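Local coordinates for protein alpha-galactosidase (PDB 3MI6) that probably hydrolyses terminal, non-reducing alpha-D-galactose residues in alpha-galactosides, as a member of glycosyl hydrolase family 36, at residues F315-L320 against R324-E329. Residues are numbered along the deposited sequence; the frame is centred on the assembly and turned at random.
Sequences FYQQHL and RFAHEE
The CG methylene of Q317 lies over one face of the H327 imidazole, 4.1 Å from the centroid of that ring in a CH-pi contact displaced toward the rim. It illustrates how a helix can be tied to the loop that follows it without a direct polar bond: helix 305-319 leads from the N-terminal beta-sandwich into the (beta/alpha)8 barrel, and the loop with A326 and H327 folds back on its last turn before barrel strand 333-335 begins. Q317 reaches the ring because its chain runs out extended from the helix, with CG opposite the backbone N about the CA-CB bond (chi1 -179°); CG sits over the ring while the amide passes beyond its NE2-CD2 edge. The amide is not stacked flat on the ring; the two planes stand 39° apart, and OE1 of Q317 comes to 3.6 Å from NE2 of H327. Beside this pair, the backbone carbonyl of Q317 meets the loop: its O lies 3.5 Å from CB of A326, and CE1 of H327 approaches the same oxygen. An alanine in place of Q317 would probably leave that face of the H327 ring without its aliphatic cover and the imidazole freer to turn. Around the contact, H319 bonds to F124 and D129 on the sandwich side, whereas E329 forms a salt bridge with R630 of helix 630-635, whose F635 also touches Q317. Within the loop, a salt bridge joins R324 to E328: NH1 of R324, 2.9 Å from OE2 of E328, meets that oxygen from above the carboxylate plane.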
ATOM      1  N   PHE D 315     -25.426  -2.076  24.261  1.00 33.03           N
ATOM      2  CA  PHE D 315     -26.759  -2.074  23.717  1.00 35.83           C
ATOM      3  C   PHE D 315     -27.330  -3.491  23.712  1.00 36.31           C
ATOM      4  O   PHE D 315     -28.488  -3.688  24.092  1.00 36.34           O
ATOM      5  CB  PHE D 315     -26.786  -1.470  22.318  1.00 39.06           C
ATOM      6  CG  PHE D 315     -28.068  -1.731  21.578  1.00 36.85           C
ATOM      7  CD1 PHE D 315     -29.168  -0.912  21.768  1.00 36.02           C
ATOM      8  CD2 PHE D 315     -28.173  -2.805  20.706  1.00 33.97           C
ATOM      9  CE1 PHE D 315     -30.355  -1.146  21.098  1.00 34.95           C
ATOM     10  CE2 PHE D 315     -29.352  -3.050  20.028  1.00 37.34           C
ATOM     11  CZ  PHE D 315     -30.455  -2.212  20.226  1.00 36.96           C
ATOM     12  N   TYR D 316     -26.523  -4.474  23.306  1.00 35.49           N
ATOM     13  CA  TYR D 316     -27.014  -5.855  23.213  1.00 34.51           C
ATOM     14  C   TYR D 316     -27.345  -6.420  24.592  1.00 35.65           C
ATOM     15  O   TYR D 316     -28.308  -7.160  24.746  1.00 36.51           O
ATOM     16  CB  TYR D 316     -26.034  -6.791  22.490  1.00 31.79           C
ATOM     17  CG  TYR D 316     -25.677  -6.413  21.067  1.00 31.86           C
ATOM     18  CD1 TYR D 316     -26.650  -5.990  20.168  1.00 30.46           C
ATOM     19  CD2 TYR D 316     -24.360  -6.528  20.607  1.00 29.78           C
ATOM     20  CE1 TYR D 316     -26.317  -5.653  18.856  1.00 31.26           C
ATOM     21  CE2 TYR D 316     -24.019  -6.195  19.310  1.00 28.80           C
ATOM     22  CZ  TYR D 316     -24.997  -5.756  18.434  1.00 33.12           C
ATOM     23  OH  TYR D 316     -24.653  -5.415  17.137  1.00 34.42           O
ATOM     24  N   GLN D 317     -26.541  -6.063  25.586  1.00 35.82           N
ATOM     25  CA  GLN D 317     -26.668  -6.634  26.917  1.00 36.26           C
ATOM     26  C   GLN D 317     -27.894  -6.093  27.636  1.00 39.29           C
ATOM     27  O   GLN D 317     -28.464  -6.764  28.490  1.00 42.29           O
ATOM     28  CB  GLN D 317     -25.412  -6.344  27.749  1.00 35.80           C
ATOM     29  CG  GLN D 317     -25.453  -6.931  29.161  1.00 40.69           C
ATOM     30  CD  GLN D 317     -24.291  -6.463  30.039  1.00 45.51           C
ATOM     31  OE1 GLN D 317     -24.259  -5.313  30.503  1.00 44.43           O
ATOM     32  NE2 GLN D 317     -23.336  -7.359  30.279  1.00 41.26           N
ATOM     33  N   GLN D 318     -28.292  -4.873  27.305  1.00 37.79           N
ATOM     34  CA  GLN D 318     -29.420  -4.259  27.976  1.00 38.21           C
ATOM     35  C   GLN D 318     -30.720  -4.426  27.187  1.00 42.42           C
ATOM     36  O   GLN D 318     -31.801  -4.465  27.773  1.00 45.57           O
ATOM     37  CB  GLN D 318     -29.144  -2.774  28.236  1.00 39.84           C
ATOM     38  CG  GLN D 318     -30.255  -2.069  29.002  1.00 43.01           C
ATOM     39  CD  GLN D 318     -29.904  -0.644  29.395  1.00 49.80           C
ATOM     40  OE1 GLN D 318     -30.748   0.099  29.916  1.00 48.64           O
ATOM     41  NE2 GLN D 318     -28.651  -0.250  29.145  1.00 51.24           N
ATOM     42  N   HIS D 319     -30.611  -4.554  25.866  1.00 40.70           N
ATOM     43  CA  HIS D 319     -31.774  -4.423  24.995  1.00 38.07           C
ATOM     44  C   HIS D 319     -31.953  -5.514  23.927  1.00 39.46           C
ATOM     45  O   HIS D 319     -32.682  -5.310  22.953  1.00 37.08           O
ATOM     46  CB  HIS D 319     -31.727  -3.074  24.294  1.00 39.62           C
ATOM     47  CG  HIS D 319     -31.767  -1.904  25.219  1.00 41.14           C
ATOM     48  ND1 HIS D 319     -32.859  -1.615  26.004  1.00 41.76           N
ATOM     49  CD2 HIS D 319     -30.861  -0.926  25.454  1.00 42.29           C
ATOM     50  CE1 HIS D 319     -32.619  -0.517  26.695  1.00 45.96           C
ATOM     51  NE2 HIS D 319     -31.412  -0.081  26.384  1.00 44.45           N
ATOM     52  N   LEU D 320     -31.296  -6.660  24.093  1.00 40.26           N
ATOM     53  CA  LEU D 320     -31.432  -7.736  23.118  1.00 35.92           C
ATOM     54  C   LEU D 320     -31.312  -9.107  23.760  1.00 36.60           C
ATOM     55  O   LEU D 320     -32.125  -9.986  23.515  1.00 38.57           O
ATOM     56  CB  LEU D 320     -30.415  -7.588  21.977  1.00 34.64           C
ATOM     57  CG  LEU D 320     -30.405  -8.729  20.945  1.00 36.80           C
ATOM     58  CD1 LEU D 320     -31.665  -8.700  20.106  1.00 35.16           C
ATOM     59  CD2 LEU D 320     -29.187  -8.692  20.029  1.00 36.42           C
ATOM     60  N   ARG D 324     -32.849 -13.036  31.315  1.00 38.78           N
ATOM     61  CA  ARG D 324     -32.655 -14.053  32.325  1.00 37.74           C
ATOM     62  C   ARG D 324     -31.173 -14.385  32.479  1.00 38.70           C
ATOM     63  O   ARG D 324     -30.755 -14.919  33.507  1.00 39.20           O
ATOM     64  CB  ARG D 324     -33.451 -15.305  31.938  1.00 36.53           C
ATOM     65  CG  ARG D 324     -33.241 -16.493  32.833  1.00 37.79           C
ATOM     66  CD  ARG D 324     -33.664 -16.178  34.260  1.00 40.35           C
ATOM     67  NE  ARG D 324     -33.329 -17.283  35.155  1.00 43.46           N
ATOM     68  CZ  ARG D 324     -32.174 -17.387  35.806  1.00 41.63           C
ATOM     69  NH1 ARG D 324     -31.244 -16.443  35.681  1.00 38.60           N
ATOM     70  NH2 ARG D 324     -31.953 -18.435  36.582  1.00 38.28           N
ATOM     71  N   PHE D 325     -30.376 -14.090  31.456  1.00 37.69           N
ATOM     72  CA  PHE D 325     -28.966 -14.464  31.503  1.00 38.70           C
ATOM     73  C   PHE D 325     -28.025 -13.350  31.069  1.00 37.25           C
ATOM     74  O   PHE D 325     -26.822 -13.476  31.210  1.00 37.52           O
ATOM     75  CB  PHE D 325     -28.692 -15.750  30.708  1.00 37.25           C
ATOM     76  CG  PHE D 325     -29.341 -16.977  31.285  1.00 34.66           C
ATOM     77  CD1 PHE D 325     -30.503 -17.495  30.727  1.00 36.42           C
ATOM     78  CD2 PHE D 325     -28.791 -17.613  32.381  1.00 38.18           C
ATOM     79  CE1 PHE D 325     -31.110 -18.611  31.256  1.00 38.15           C
ATOM     80  CE2 PHE D 325     -29.390 -18.750  32.919  1.00 39.49           C
ATOM     81  CZ  PHE D 325     -30.551 -19.250  32.351  1.00 40.09           C
ATOM     82  N   ALA D 326     -28.585 -12.253  30.579  1.00 37.74           N
ATOM     83  CA  ALA D 326     -27.803 -11.115  30.120  1.00 35.21           C
ATOM     84  C   ALA D 326     -26.666 -10.739  31.064  1.00 39.67           C
ATOM     85  O   ALA D 326     -25.561 -10.410  30.605  1.00 42.71           O
ATOM     86  CB  ALA D 326     -28.704  -9.921  29.921  1.00 38.28           C
ATOM     87  N   HIS D 327     -26.948 -10.757  32.368  1.00 37.67           N
ATOM     88  CA  HIS D 327     -26.000 -10.313  33.399  1.00 36.36           C
ATOM     89  C   HIS D 327     -25.576 -11.414  34.378  1.00 36.28           C
ATOM     90  O   HIS D 327     -24.770 -11.179  35.280  1.00 35.18           O
ATOM     91  CB  HIS D 327     -26.587  -9.165  34.212  1.00 35.47           C
ATOM     92  CG  HIS D 327     -27.017  -7.995  33.390  1.00 39.82           C
ATOM     93  ND1 HIS D 327     -28.196  -7.982  32.674  1.00 45.53           N
ATOM     94  CD2 HIS D 327     -26.441  -6.788  33.192  1.00 42.54           C
ATOM     95  CE1 HIS D 327     -28.324  -6.819  32.060  1.00 44.55           C
ATOM     96  NE2 HIS D 327     -27.274  -6.076  32.362  1.00 46.77           N
ATOM     97  N   GLU D 328     -26.115 -12.611  34.209  1.00 37.92           N
ATOM     98  CA  GLU D 328     -25.789 -13.693  35.126  1.00 40.76           C
ATOM     99  C   GLU D 328     -24.471 -14.379  34.749  1.00 38.56           C
ATOM    100  O   GLU D 328     -24.265 -14.779  33.611  1.00 40.94           O
ATOM    101  CB  GLU D 328     -26.937 -14.708  35.223  1.00 39.43           C
ATOM    102  CG  GLU D 328     -26.748 -15.730  36.348  1.00 38.82           C
ATOM    103  CD  GLU D 328     -27.912 -16.715  36.479  1.00 43.07           C
ATOM    104  OE1 GLU D 328     -27.898 -17.760  35.784  1.00 42.25           O
ATOM    105  OE2 GLU D 328     -28.832 -16.448  37.288  1.00 43.63           O
ATOM    106  N   GLU D 329     -23.574 -14.492  35.711  1.00 37.27           N
ATOM    107  CA  GLU D 329     -22.347 -15.224  35.482  1.00 37.43           C
ATOM    108  C   GLU D 329     -22.665 -16.618  34.964  1.00 36.16           C
ATOM    109  O   GLU D 329     -23.537 -17.314  35.485  1.00 38.90           O
ATOM    110  CB  GLU D 329     -21.500 -15.274  36.761  1.00 37.42           C
ATOM    111  CG  GLU D 329     -20.968 -13.899  37.167  1.00 38.53           C
ATOM    112  CD  GLU D 329     -20.109 -13.912  38.418  1.00 40.18           C
ATOM    113  OE1 GLU D 329     -19.540 -14.965  38.773  1.00 42.57           O
ATOM    114  OE2 GLU D 329     -19.999 -12.845  39.052  1.00 42.08           O
TER